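Local coordinates for protein (endonuclease) (Salmonella typhimurium, PDB 1BYR) that carries a PLD-like domain, an alpha/beta fold with helices on both faces of a mixed sheet, and assembles as two subunits, at residues Ser29-Ala34 with Ser136-Trp141; Lys57-Glu62 with Asp143-Gly148; Thr104-Ser109 with Glu122-Ile127; Ser21-Ala26 with Val47-Arg52; Asp41-Leu46 with Asn75-Ser80. All blocks are in the same frame, centred on the assembly; numbering follows the deposited sequence.

How the interactions relate
All five contacts lie in the PLD-like domain. Interactions 1 and 2, with centres about 9 Å apart, pack successive turns of helix 131-146 on the neighbouring parallel strands 29-34 and 55-61. Interaction 3 joins two antiparallel strands of the same sheet and is nested along the chain inside the loop that interaction 1 closes. Interactions 4 and 5 share helix 40-51, their centres about 11 Å apart, and join helices 14-25, 40-51 and 68-79 across the other face. Side chains of strand 29-34 touch both helical layers. Helix 131-146 and strands 104-108 and 122-128 also meet the second subunit, so this part of the fold contributes to the dimer.

Interaction 1. Residues Ser29-Ala34 with Ser136-Trp141; sequences SIRMMA and SFLEHW
Met32 O accepts Trp141 NE1 across the contact at 3.0 Å and probably also the backbone N of Val59 on the adjacent strand. The indole bond is bent, with an N-H...O angle of 140°. The oxygen lies near the ring plane, while NE1 sits well above the plane of the carbonyl. Trp141 CG is anti to its backbone N (chi1 179°), which starts the indole toward the strand. Arg31 covers one face of that indole. Its CD stands 3.5 Å from the centroid of the six-membered ring, only 10° off the normal, a CH-pi contact. The guanidinium lies farther along, its CZ 5.3 Å from the same centroid, so any cation-pi attraction is weak. Its polar end turns to its own strand and the next: Arg31 NH1 donates to Ile30 O at 3.1 Å, and NH2 forms a salt bridge with Asp55. Leu138 CD1 packs against Arg31 CG at 3.5 Å. At the pyrrole end of the indole, Met33 CG touches Trp141 CD1 at 3.4 Å, and Met33 SD approaches His140 CD2 at 3.4 Å, an oblique sulfur-aromatic contact. His140 NE2 is held by Asp95, and its ring stacks on Tyr9 of the second subunit. Met32 itself points away from helix 131-146, toward helix 40-51. A helix seated on one face of a central strand, with a second helical layer behind it, is the layered alpha/beta architecture of the PLD-like domain.

Interaction 2. Residues Lys57-Glu62 with Asp143-Gly148; sequences KIVIDE and DRWNQG
Ile58 and Val59 meet Trp145 at the benzo edge of its indole. In the apolar part of the contact Val59 packs by its CG1 branch against the Trp145 side chain, though CG1 is modelled too close to the ring for its distances to be relied on. The valine and the indole cross at about a right angle. Lys57 runs past the outer part of the ring, with CD 4.3 Å from Trp145 CZ2. A polar atom also faces the edge: Ile58 O lies near the ring plane, 3.3 Å from Trp145 CZ3. Trp145 stacks on Trp141 and has a cation-pi contact with Arg85. The salt bridge lies within the helical segment. Arg144 NH1 pairs with Asp143 OD2 at 2.8 Å, approaching from above the carboxylate plane, and forms a second salt bridge with Glu12 of the second subunit. Gln147 NE2 donates to Asp143 O at 2.8 Å, tying the last turn together. Strand and helix therefore meet through van der Waals contact, supplemented at most by a weak C-H...O attraction to Ile58 O, while the guanidinium of Arg144 is shared between Asp143 and Glu12 of the second subunit.

Interaction 3. Residues Thr104-Ser109 with Glu122-Ile127; sequences TVETGS and ENAVVI
Strands 104-108 and 122-128 are antiparallel neighbours in the mixed sheet of the PLD-like domain, and Val105-Ile127 and Thr107-Val125 are their hydrogen-bonded pairs. Each pair makes two bonds: Val105 N to Ile127 O at 3.0 Å with Ile127 N to Val105 O at 2.8 Å, then Thr107 N to Val125 O at 2.9 Å with Val125 N to Thr107 O at 2.8 Å. The last is almost straight, at 178°. In the non-hydrogen-bonded pair between them, Glu106 and Val126, CA of Glu106 makes a CA-H...O contact with Val125 O. Side chains of Glu106, Ala124 and Val126 face helix 14-25, where Glu106 CG packs on Val126 CG2 at 3.9 Å. On the other face Thr107 and Val125 lie side by side, their CG2 methyls touching, and Thr107 OG1 lies at the amide of Asn123 of the second subunit, its probable polar partner. A CB on Gly108 would collide with Asn123 O, and at its positive phi also with the carbonyl O of Thr107. Beyond it, Ser109 N continues the ladder to Asn123 O. Ser109 OG, placed between its own N and carbonyl carbon (chi1 74°), takes the N-H of Asn123 at 3.2 Å and donates to Glu122 OE1 at 2.6 Å, on the carboxylate's anti lone pair. The serine hydroxyl is thus both donor and acceptor, closing the strand end. Glu122 OE1, buried, is gripped by this hydroxyl and by His94 ND1 of the second subunit, which limits how the carboxylate can turn.

Interaction 4. Residues Ser21-Ala26 with Val47-Arg52; sequences SAIDSA and VAAKKR
Arg52 reaches Ala26 by a bend at chi3 (-50°), which turns NE back toward the end of helix 14-25 after CG has set out anti to the carbonyl carbon (chi1 -88°). The guanidinium then lies with its edge to two backbone carbonyls. Arg52 NH2 donates to Ala26 O at 2.9 Å, nearly straight at 165°, in the carbonyl plane and on a lone pair. The same nitrogen makes a weak bond to Ile23 O at 3.2 Å, and NE adds a weak one to Ala26 O at 3.4 Å, so a single carbonyl oxygen receives two N-H groups. Above one face of the guanidinium stands Asp24 O, too poorly angled for a bond; the opposite face rests on CA of Ala49 in its own helix. These carbonyls belong to the last turn of helix 14-25 and the residue after it, and the positive group would be expected to suit the negative end of the helix dipole. Helix 40-51 is the crossover helix of the beta-alpha-beta unit formed by parallel strands 29-34 and 55-61, while helix 14-25 leads into the first of them. Farther along, a water bridges the charged side chains: it donates to Asp24 OD1 at 2.8 Å and accepts from Arg52 NH1 at 2.9 Å. Asp24 and Arg52 are both exposed, and their charged atoms do not touch directly. Toward the sheet the contact turns apolar, with Ile23 CG2 lying 4.4 Å from Ala49 CB and the isoleucine also packing on Ile98 of strand 97-100.

Interaction 5. Residues Asp41-Leu46 with Asn75-Ser80; sequences DIMKAL and NYIANS
Met43 and Ile77 mark the nearest backbone approach, CA to CA 6.8 Å, between two helical segments that run parallel, with 3° between their axes and 10.0 Å separating them. Tyr76 points its ring at the neighbouring helix edge-on. Its CG is anti to the backbone N (chi1 179°), toward that helix; the ring edge meets Met43: CD2 is 3.6 Å from Met43 CB, and CE2 lies 3.6 Å from Met43 O. At the ring's end, Tyr76 OH lies 3.9 Å from both CA and CG of Lys44, whose side chain it crosses at about a right angle. Closer to the sheet, Met43 SD, carried there by a bend at chi2, touches Ile77 CG1 and CD1, each at 3.9 Å, the two side chains crossing at roughly a right angle. Leu46 CB adds a looser contact with Ile77 CD1 at 4.3 Å. Phe37 touches both Met43 and Ile77, and Val47 continues the apolar seam one turn further. Apolar packing carries the contact, with Met43 and Ile77 buried and Tyr76 at its outer side. Two parallel helices on one face of a sheet, joined through strand 55-61, are what consecutive beta-alpha-beta crossovers produce in an alpha/beta fold.

Interaction 1. Residues Ser29-Ala34 with Ser136-Trp141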
# COMPACT_ATOMS: atom_id res chain seq x y z
N SER A 29 8.99 19.81 -4.21
CA SER A 29 9.70 18.58 -3.87
C SER A 29 8.96 17.27 -4.02
O SER A 29 7.73 17.21 -4.02
CB SER A 29 10.26 18.66 -2.44
OG SER A 29 9.20 18.82 -1.50
N ILE A 30 9.74 16.21 -4.15
CA ILE A 30 9.24 14.86 -4.27
C ILE A 30 10.24 13.97 -3.55
O ILE A 30 11.43 14.00 -3.84
CB ILE A 30 9.17 14.42 -5.74
CG1 ILE A 30 8.02 15.13 -6.45
CG2 ILE A 30 8.95 12.91 -5.83
CD1 ILE A 30 7.71 14.56 -7.82
N ARG A 31 9.75 13.19 -2.59
CA ARG A 31 10.59 12.25 -1.85
C ARG A 31 9.88 10.93 -2.07
O ARG A 31 8.80 10.73 -1.54
CB ARG A 31 10.61 12.61 -0.35
CG ARG A 31 11.44 13.85 -0.01
CD ARG A 31 12.87 13.71 -0.50
NE ARG A 31 13.68 14.90 -0.21
CZ ARG A 31 14.01 15.82 -1.10
NH1 ARG A 31 13.60 15.72 -2.37
NH2 ARG A 31 14.75 16.86 -0.73
N MET A 32 10.48 10.06 -2.87
CA MET A 32 9.87 8.78 -3.21
C MET A 32 10.55 7.52 -2.66
O MET A 32 11.78 7.46 -2.56
CB MET A 32 9.79 8.67 -4.74
CG MET A 32 9.10 7.43 -5.28
SD MET A 32 9.13 7.53 -7.07
CE MET A 32 7.94 6.40 -7.56
N MET A 33 9.73 6.53 -2.31
CA MET A 33 10.18 5.24 -1.79
C MET A 33 9.53 4.22 -2.70
O MET A 33 8.33 4.32 -2.99
CB MET A 33 9.66 4.98 -0.36
CG MET A 33 10.03 6.02 0.71
SD MET A 33 9.44 5.57 2.38
CE MET A 33 10.75 4.51 2.96
N ALA A 34 10.29 3.24 -3.17
CA ALA A 34 9.72 2.24 -4.04
C ALA A 34 10.32 0.87 -3.84
O ALA A 34 11.46 0.74 -3.41
CB ALA A 34 9.89 2.66 -5.48
N SER A 136 5.83 13.26 8.98
CA SER A 136 6.05 11.97 9.61
C SER A 136 6.56 10.99 8.53
O SER A 136 7.53 10.24 8.75
CB SER A 136 4.75 11.42 10.20
OG SER A 136 4.88 10.02 10.40
N PHE A 137 5.92 11.00 7.37
CA PHE A 137 6.34 10.13 6.29
C PHE A 137 7.75 10.48 5.85
O PHE A 137 8.52 9.60 5.46
CB PHE A 137 5.38 10.23 5.11
CG PHE A 137 4.44 9.07 4.99
CD1 PHE A 137 4.84 7.91 4.35
CD2 PHE A 137 3.16 9.13 5.51
CE1 PHE A 137 3.98 6.83 4.22
CE2 PHE A 137 2.29 8.06 5.39
CZ PHE A 137 2.70 6.90 4.75
N LEU A 138 8.08 11.77 5.91
CA LEU A 138 9.41 12.25 5.54
C LEU A 138 10.50 11.64 6.43
O LEU A 138 11.57 11.27 5.96
CB LEU A 138 9.46 13.78 5.62
CG LEU A 138 10.54 14.44 4.75
CD1 LEU A 138 10.17 14.30 3.27
CD2 LEU A 138 10.69 15.91 5.14
N GLU A 139 10.21 11.54 7.73
CA GLU A 139 11.16 10.94 8.66
C GLU A 139 11.39 9.48 8.26
O GLU A 139 12.49 8.96 8.36
CB GLU A 139 10.62 11.02 10.08
CG GLU A 139 10.63 12.41 10.68
CD GLU A 139 10.00 12.43 12.06
OE1 GLU A 139 9.28 11.47 12.38
OE2 GLU A 139 10.22 13.40 12.82
N HIS A 140 10.33 8.84 7.80
CA HIS A 140 10.36 7.44 7.36
C HIS A 140 11.22 7.36 6.09
O HIS A 140 12.04 6.46 5.94
CB HIS A 140 8.92 6.99 7.05
CG HIS A 140 8.79 5.57 6.59
ND1 HIS A 140 9.12 4.49 7.39
CD2 HIS A 140 8.23 5.05 5.48
CE1 HIS A 140 8.79 3.37 6.77
NE2 HIS A 140 8.24 3.69 5.61
N TRP A 141 11.02 8.32 5.19
CA TRP A 141 11.78 8.37 3.94
C TRP A 141 13.27 8.65 4.22
O TRP A 141 14.16 8.00 3.66
CB TRP A 141 11.22 9.47 3.03
CG TRP A 141 11.97 9.62 1.75
CD1 TRP A 141 11.68 9.01 0.57
CD2 TRP A 141 13.19 10.35 1.55
NE1 TRP A 141 12.65 9.32 -0.36
CE2 TRP A 141 13.59 10.14 0.22
CE3 TRP A 141 13.98 11.16 2.37
CZ2 TRP A 141 14.75 10.71 -0.33
CZ3 TRP A 141 15.14 11.73 1.84
CH2 TRP A 141 15.51 11.49 0.50

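Interaction 2. Residues Lys57-Glu62 with Asp143-Gly148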
# COMPACT_ATOMS: atom_id res chain seq x y z
N LYS A 57 14.15 13.29 -4.98
CA LYS A 57 15.10 12.32 -4.42
C LYS A 57 14.36 10.99 -4.22
O LYS A 57 13.21 10.96 -3.75
CB LYS A 57 15.68 12.84 -3.10
CG LYS A 57 16.64 14.02 -3.28
CD LYS A 57 17.42 14.31 -2.02
CE LYS A 57 18.12 15.66 -2.09
NZ LYS A 57 18.83 16.00 -0.81
N ILE A 58 15.01 9.89 -4.59
CA ILE A 58 14.40 8.58 -4.53
C ILE A 58 15.23 7.47 -3.88
O ILE A 58 16.43 7.36 -4.12
CB ILE A 58 14.04 8.13 -5.97
CG1 ILE A 58 13.35 9.28 -6.69
CG2 ILE A 58 13.16 6.88 -5.95
CD1 ILE A 58 13.11 9.03 -8.17
N VAL A 59 14.60 6.66 -3.03
CA VAL A 59 15.29 5.52 -2.40
C VAL A 59 14.45 4.30 -2.71
O VAL A 59 13.25 4.27 -2.42
CB VAL A 59 15.41 5.65 -0.87
CG1 VAL A 59 16.52 6.60 -0.53
CG2 VAL A 59 14.09 6.10 -0.27
N ILE A 60 15.08 3.30 -3.33
CA ILE A 60 14.36 2.09 -3.69
C ILE A 60 14.99 0.83 -3.11
O ILE A 60 16.14 0.84 -2.68
CB ILE A 60 14.30 1.94 -5.23
CG1 ILE A 60 15.69 1.57 -5.77
CG2 ILE A 60 13.85 3.26 -5.84
CD1 ILE A 60 15.76 1.53 -7.31
N ASP A 61 14.22 -0.25 -3.08
CA ASP A 61 14.69 -1.52 -2.59
C ASP A 61 15.79 -2.03 -3.52
O ASP A 61 15.65 -1.97 -4.74
CB ASP A 61 13.55 -2.55 -2.58
CG ASP A 61 14.01 -3.89 -2.07
OD1 ASP A 61 14.28 -3.99 -0.87
OD2 ASP A 61 14.09 -4.82 -2.89
N GLU A 62 16.88 -2.53 -2.93
CA GLU A 62 18.00 -3.02 -3.72
C GLU A 62 17.84 -4.39 -4.35
O GLU A 62 17.95 -4.54 -5.57
CB GLU A 62 19.27 -3.01 -2.87
CG GLU A 62 20.54 -3.22 -3.67
CD GLU A 62 21.79 -3.03 -2.83
OE1 GLU A 62 21.89 -1.99 -2.13
OE2 GLU A 62 22.65 -3.93 -2.86
N ASP A 143 15.07 8.17 6.96
CA ASP A 143 15.75 7.07 7.62
C ASP A 143 16.20 6.00 6.62
O ASP A 143 17.29 5.46 6.73
CB ASP A 143 14.84 6.43 8.67
CG ASP A 143 15.51 5.31 9.40
OD1 ASP A 143 16.28 5.61 10.33
OD2 ASP A 143 15.29 4.14 9.03
N ARG A 144 15.35 5.70 5.65
CA ARG A 144 15.67 4.70 4.63
C ARG A 144 16.71 5.25 3.66
O ARG A 144 17.62 4.53 3.26
CB ARG A 144 14.41 4.30 3.87
CG ARG A 144 13.55 3.19 4.55
CD ARG A 144 13.45 3.33 6.07
NE ARG A 144 12.45 2.41 6.63
CZ ARG A 144 12.14 2.32 7.93
NH1 ARG A 144 12.75 3.09 8.82
NH2 ARG A 144 11.18 1.49 8.32
N TRP A 145 16.57 6.51 3.28
CA TRP A 145 17.53 7.16 2.37
C TRP A 145 18.94 7.18 2.98
O TRP A 145 19.92 6.81 2.33
CB TRP A 145 17.07 8.59 2.07
CG TRP A 145 18.10 9.47 1.42
CD1 TRP A 145 18.96 10.33 2.06
CD2 TRP A 145 18.38 9.60 0.02
NE1 TRP A 145 19.74 10.98 1.15
CE2 TRP A 145 19.41 10.56 -0.11
CE3 TRP A 145 17.85 9.01 -1.13
CZ2 TRP A 145 19.92 10.93 -1.36
CZ3 TRP A 145 18.37 9.39 -2.37
CH2 TRP A 145 19.39 10.34 -2.47
N ASN A 146 19.02 7.59 4.24
CA ASN A 146 20.29 7.68 4.94
C ASN A 146 21.12 6.41 4.98
O ASN A 146 22.33 6.47 5.16
CB ASN A 146 20.06 8.20 6.37
CG ASN A 146 19.64 9.66 6.39
OD1 ASN A 146 19.72 10.35 5.38
ND2 ASN A 146 19.19 10.14 7.54
N GLN A 147 20.50 5.25 4.80
CA GLN A 147 21.27 4.02 4.80
C GLN A 147 21.29 3.38 3.42
O GLN A 147 21.49 2.16 3.28
CB GLN A 147 20.72 3.03 5.83
CG GLN A 147 19.27 2.72 5.68
CD GLN A 147 18.72 2.14 6.95
OE1 GLN A 147 19.23 1.16 7.49
NE2 GLN A 147 17.66 2.74 7.45
N GLY A 148 21.07 4.20 2.40
CA GLY A 148 21.06 3.71 1.04
C GLY A 148 22.40 3.93 0.36
O GLY A 148 23.28 4.63 0.89

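Interaction 3. Residues Thr104-Ser109 with Glu122-Ile127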
# COMPACT_ATOMS: atom_id res chain seq x y z
N THR A 104 1.91 16.56 0.92
CA THR A 104 1.03 15.57 0.30
C THR A 104 1.68 14.20 0.25
O THR A 104 2.88 14.07 0.05
CB THR A 104 0.64 16.03 -1.12
OG1 THR A 104 -0.35 17.06 -1.01
CG2 THR A 104 0.09 14.87 -1.94
N VAL A 105 0.87 13.15 0.46
CA VAL A 105 1.39 11.79 0.47
C VAL A 105 0.59 10.81 -0.38
O VAL A 105 -0.63 10.68 -0.20
CB VAL A 105 1.43 11.20 1.94
CG1 VAL A 105 1.95 9.73 1.93
CG2 VAL A 105 2.29 12.07 2.86
N GLU A 106 1.25 10.16 -1.31
CA GLU A 106 0.60 9.14 -2.13
C GLU A 106 1.08 7.84 -1.51
O GLU A 106 2.25 7.73 -1.13
CB GLU A 106 1.10 9.20 -3.59
CG GLU A 106 0.49 8.14 -4.52
CD GLU A 106 1.18 6.79 -4.44
OE1 GLU A 106 2.39 6.75 -4.17
OE2 GLU A 106 0.50 5.76 -4.64
N THR A 107 0.18 6.86 -1.36
CA THR A 107 0.58 5.56 -0.81
C THR A 107 -0.50 4.55 -1.16
O THR A 107 -1.49 4.90 -1.80
CB THR A 107 0.81 5.59 0.71
OG1 THR A 107 1.42 4.36 1.11
CG2 THR A 107 -0.52 5.76 1.47
N GLY A 108 -0.29 3.29 -0.78
CA GLY A 108 -1.26 2.25 -1.10
C GLY A 108 -0.56 0.96 -1.47
O GLY A 108 0.57 0.73 -1.06
N SER A 109 -1.23 0.10 -2.24
CA SER A 109 -0.61 -1.17 -2.63
C SER A 109 0.18 -1.03 -3.93
O SER A 109 1.11 -1.79 -4.19
CB SER A 109 -1.67 -2.26 -2.82
OG SER A 109 -2.41 -2.07 -4.01
N GLU A 122 -5.24 -3.17 -7.53
CA GLU A 122 -4.48 -2.31 -6.63
C GLU A 122 -5.31 -1.11 -6.26
O GLU A 122 -6.36 -0.85 -6.84
CB GLU A 122 -3.21 -1.74 -7.30
CG GLU A 122 -2.38 -2.69 -8.11
CD GLU A 122 -1.30 -3.34 -7.31
OE1 GLU A 122 -1.27 -3.16 -6.08
OE2 GLU A 122 -0.46 -4.04 -7.91
N ASN A 123 -4.82 -0.37 -5.27
CA ASN A 123 -5.45 0.87 -4.88
C ASN A 123 -4.31 1.84 -4.59
O ASN A 123 -3.25 1.44 -4.10
CB ASN A 123 -6.32 0.70 -3.62
CG ASN A 123 -5.51 0.45 -2.37
OD1 ASN A 123 -5.11 -0.68 -2.08
ND2 ASN A 123 -5.24 1.50 -1.62
N ALA A 124 -4.51 3.10 -4.95
CA ALA A 124 -3.54 4.14 -4.66
C ALA A 124 -4.34 5.29 -4.09
O ALA A 124 -5.42 5.61 -4.61
CB ALA A 124 -2.80 4.60 -5.95
N VAL A 125 -3.85 5.89 -3.01
CA VAL A 125 -4.52 7.03 -2.44
C VAL A 125 -3.56 8.21 -2.38
O VAL A 125 -2.35 8.04 -2.23
CB VAL A 125 -5.03 6.75 -1.00
CG1 VAL A 125 -6.05 5.62 -1.03
CG2 VAL A 125 -3.87 6.40 -0.08
N VAL A 126 -4.11 9.41 -2.56
CA VAL A 126 -3.31 10.61 -2.45
C VAL A 126 -3.96 11.46 -1.38
O VAL A 126 -5.10 11.90 -1.52
CB VAL A 126 -3.24 11.40 -3.78
CG1 VAL A 126 -2.46 12.69 -3.56
CG2 VAL A 126 -2.54 10.55 -4.86
N ILE A 127 -3.24 11.64 -0.27
CA ILE A 127 -3.72 12.43 0.86
C ILE A 127 -3.11 13.82 0.72
O ILE A 127 -1.93 14.02 1.01
CB ILE A 127 -3.28 11.80 2.22
CG1 ILE A 127 -3.72 10.33 2.27
CG2 ILE A 127 -3.89 12.57 3.39
CD1 ILE A 127 -2.97 9.49 3.30

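Interaction 4. Residues Ser21-Ala26 with Val47-Arg52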
# COMPACT_ATOMS: atom_id res chain seq x y z
N SER A 21 -0.87 12.19 -11.44
CA SER A 21 -1.39 13.49 -11.02
C SER A 21 -0.61 14.03 -9.83
O SER A 21 -0.35 15.23 -9.73
CB SER A 21 -2.87 13.38 -10.64
OG SER A 21 -3.37 14.58 -10.09
N ALA A 22 -0.23 13.15 -8.91
CA ALA A 22 0.52 13.59 -7.75
C ALA A 22 1.92 14.07 -8.16
O ALA A 22 2.38 15.10 -7.69
CB ALA A 22 0.63 12.44 -6.72
N ILE A 23 2.58 13.33 -9.04
CA ILE A 23 3.91 13.71 -9.47
C ILE A 23 3.84 15.00 -10.28
O ILE A 23 4.63 15.92 -10.08
CB ILE A 23 4.57 12.58 -10.28
CG1 ILE A 23 4.78 11.37 -9.37
CG2 ILE A 23 5.91 13.05 -10.88
CD1 ILE A 23 4.97 10.06 -10.12
N ASP A 24 2.86 15.08 -11.17
CA ASP A 24 2.65 16.25 -12.01
C ASP A 24 2.32 17.51 -11.22
O ASP A 24 2.47 18.63 -11.72
CB ASP A 24 1.52 15.99 -13.00
CG ASP A 24 1.93 15.09 -14.14
OD1 ASP A 24 3.15 14.85 -14.33
OD2 ASP A 24 1.02 14.63 -14.86
N SER A 25 1.84 17.33 -10.00
CA SER A 25 1.45 18.46 -9.15
C SER A 25 2.59 19.09 -8.36
O SER A 25 2.46 20.20 -7.87
CB SER A 25 0.37 18.03 -8.16
OG SER A 25 0.96 17.55 -6.95
N ALA A 26 3.69 18.36 -8.22
CA ALA A 26 4.82 18.86 -7.45
C ALA A 26 5.41 20.16 -7.98
O ALA A 26 5.80 20.26 -9.16
CB ALA A 26 5.92 17.80 -7.38
N VAL A 47 11.14 12.68 -14.18
CA VAL A 47 12.13 13.52 -14.84
C VAL A 47 11.50 14.82 -15.36
O VAL A 47 12.17 15.85 -15.42
CB VAL A 47 12.83 12.77 -16.00
CG1 VAL A 47 13.21 11.36 -15.55
CG2 VAL A 47 11.94 12.72 -17.20
N ALA A 48 10.22 14.79 -15.72
CA ALA A 48 9.57 16.02 -16.16
C ALA A 48 9.47 16.94 -14.95
O ALA A 48 9.53 18.16 -15.08
CB ALA A 48 8.19 15.75 -16.73
N ALA A 49 9.31 16.35 -13.77
CA ALA A 49 9.22 17.15 -12.54
C ALA A 49 10.57 17.82 -12.30
O ALA A 49 10.64 19.02 -12.02
CB ALA A 49 8.87 16.25 -11.35
N LYS A 50 11.65 17.06 -12.40
CA LYS A 50 12.99 17.60 -12.22
C LYS A 50 13.22 18.79 -13.18
O LYS A 50 13.68 19.85 -12.78
CB LYS A 50 14.03 16.51 -12.49
CG LYS A 50 15.48 16.98 -12.41
CD LYS A 50 15.97 16.98 -10.98
CE LYS A 50 17.40 17.50 -10.90
NZ LYS A 50 17.74 18.31 -12.10
N LYS A 51 12.88 18.60 -14.45
CA LYS A 51 13.02 19.64 -15.46
C LYS A 51 12.24 20.89 -15.07
O LYS A 51 12.61 22.00 -15.42
CB LYS A 51 12.55 19.12 -16.83
CG LYS A 51 13.48 18.10 -17.44
CD LYS A 51 13.00 17.69 -18.83
CE LYS A 51 13.97 16.72 -19.50
NZ LYS A 51 13.31 15.81 -20.50
N ARG A 52 11.15 20.69 -14.35
CA ARG A 52 10.33 21.81 -13.88
C ARG A 52 11.05 22.52 -12.73
O ARG A 52 10.62 23.58 -12.29
CB ARG A 52 8.98 21.30 -13.35
CG ARG A 52 7.88 21.17 -14.37
CD ARG A 52 6.51 21.32 -13.73
NE ARG A 52 6.32 20.48 -12.55
CZ ARG A 52 6.09 19.17 -12.59
NH1 ARG A 52 6.03 18.54 -13.76
NH2 ARG A 52 5.89 18.49 -11.47
O HOH W 1 5.67 15.71 -13.47

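Interaction 5. Residues Asp41-Leu46 with Asn75-Ser80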
# COMPACT_ATOMS: atom_id res chain seq x y z
N ASP A 41 6.27 5.19 -17.70
CA ASP A 41 5.40 6.35 -17.54
C ASP A 41 5.72 7.14 -16.25
O ASP A 41 5.73 8.37 -16.25
CB ASP A 41 3.95 5.91 -17.51
CG ASP A 41 3.60 5.13 -16.26
OD1 ASP A 41 4.13 4.01 -16.08
OD2 ASP A 41 2.81 5.64 -15.44
N ILE A 42 5.98 6.40 -15.17
CA ILE A 42 6.31 7.00 -13.88
C ILE A 42 7.68 7.71 -13.97
O ILE A 42 7.85 8.83 -13.46
CB ILE A 42 6.39 5.90 -12.76
CG1 ILE A 42 5.03 5.19 -12.64
CG2 ILE A 42 6.76 6.52 -11.40
CD1 ILE A 42 3.91 6.10 -12.21
N MET A 43 8.64 7.06 -14.61
CA MET A 43 9.98 7.64 -14.77
C MET A 43 9.93 8.93 -15.59
O MET A 43 10.55 9.93 -15.23
CB MET A 43 10.92 6.64 -15.44
CG MET A 43 10.94 5.26 -14.76
SD MET A 43 11.23 5.32 -12.95
CE MET A 43 10.41 3.75 -12.44
N LYS A 44 9.18 8.91 -16.69
CA LYS A 44 9.06 10.09 -17.54
C LYS A 44 8.48 11.24 -16.77
O LYS A 44 8.92 12.39 -16.93
CB LYS A 44 8.17 9.80 -18.74
CG LYS A 44 8.88 9.01 -19.83
CD LYS A 44 7.92 8.71 -20.96
CE LYS A 44 8.26 7.38 -21.58
NZ LYS A 44 7.97 7.45 -23.03
N ALA A 45 7.50 10.94 -15.92
CA ALA A 45 6.86 11.96 -15.10
C ALA A 45 7.80 12.54 -14.04
O ALA A 45 7.81 13.74 -13.79
CB ALA A 45 5.59 11.39 -14.43
N LEU A 46 8.61 11.68 -13.42
CA LEU A 46 9.55 12.13 -12.41
C LEU A 46 10.60 13.06 -13.03
O LEU A 46 10.91 14.12 -12.48
CB LEU A 46 10.24 10.93 -11.73
CG LEU A 46 9.32 10.10 -10.82
CD1 LEU A 46 9.93 8.70 -10.61
CD2 LEU A 46 9.12 10.82 -9.50
N ASN A 75 18.86 3.86 -14.58
CA ASN A 75 19.81 4.58 -15.44
C ASN A 75 19.16 5.85 -15.98
O ASN A 75 19.75 6.94 -15.97
CB ASN A 75 20.28 3.71 -16.62
CG ASN A 75 21.35 2.70 -16.22
OD1 ASN A 75 21.63 1.75 -16.95
ND2 ASN A 75 21.95 2.91 -15.06
N TYR A 76 17.93 5.72 -16.47
CA TYR A 76 17.18 6.85 -16.98
C TYR A 76 17.07 7.94 -15.90
O TYR A 76 17.32 9.12 -16.17
CB TYR A 76 15.78 6.39 -17.40
CG TYR A 76 14.90 7.49 -17.92
CD1 TYR A 76 15.25 8.20 -19.06
CD2 TYR A 76 13.73 7.83 -17.27
CE1 TYR A 76 14.44 9.22 -19.54
CE2 TYR A 76 12.92 8.84 -17.73
CZ TYR A 76 13.28 9.53 -18.86
OH TYR A 76 12.47 10.54 -19.32
N ILE A 77 16.73 7.55 -14.68
CA ILE A 77 16.59 8.49 -13.58
C ILE A 77 17.91 9.17 -13.18
O ILE A 77 17.96 10.40 -13.03
CB ILE A 77 15.95 7.79 -12.34
CG1 ILE A 77 14.52 7.36 -12.68
CG2 ILE A 77 15.95 8.71 -11.14
CD1 ILE A 77 13.55 8.50 -12.86
N ALA A 78 18.98 8.40 -13.00
CA ALA A 78 20.26 8.99 -12.63
C ALA A 78 20.79 9.95 -13.71
O ALA A 78 21.32 11.01 -13.39
CB ALA A 78 21.28 7.89 -12.36
N ASN A 79 20.64 9.57 -14.98
CA ASN A 79 21.09 10.39 -16.11
C ASN A 79 20.45 11.78 -16.10
O ASN A 79 20.99 12.72 -16.69
CB ASN A 79 20.78 9.71 -17.43
CG ASN A 79 21.66 8.51 -17.69
OD1 ASN A 79 22.82 8.48 -17.27
ND2 ASN A 79 21.13 7.52 -18.37
N SER A 80 19.30 11.90 -15.44
CA SER A 80 18.58 13.17 -15.35
C SER A 80 19.01 14.04 -14.17
O SER A 80 18.48 15.12 -13.97
CB SER A 80 17.08 12.93 -15.25
OG SER A 80 16.61 12.27 -16.40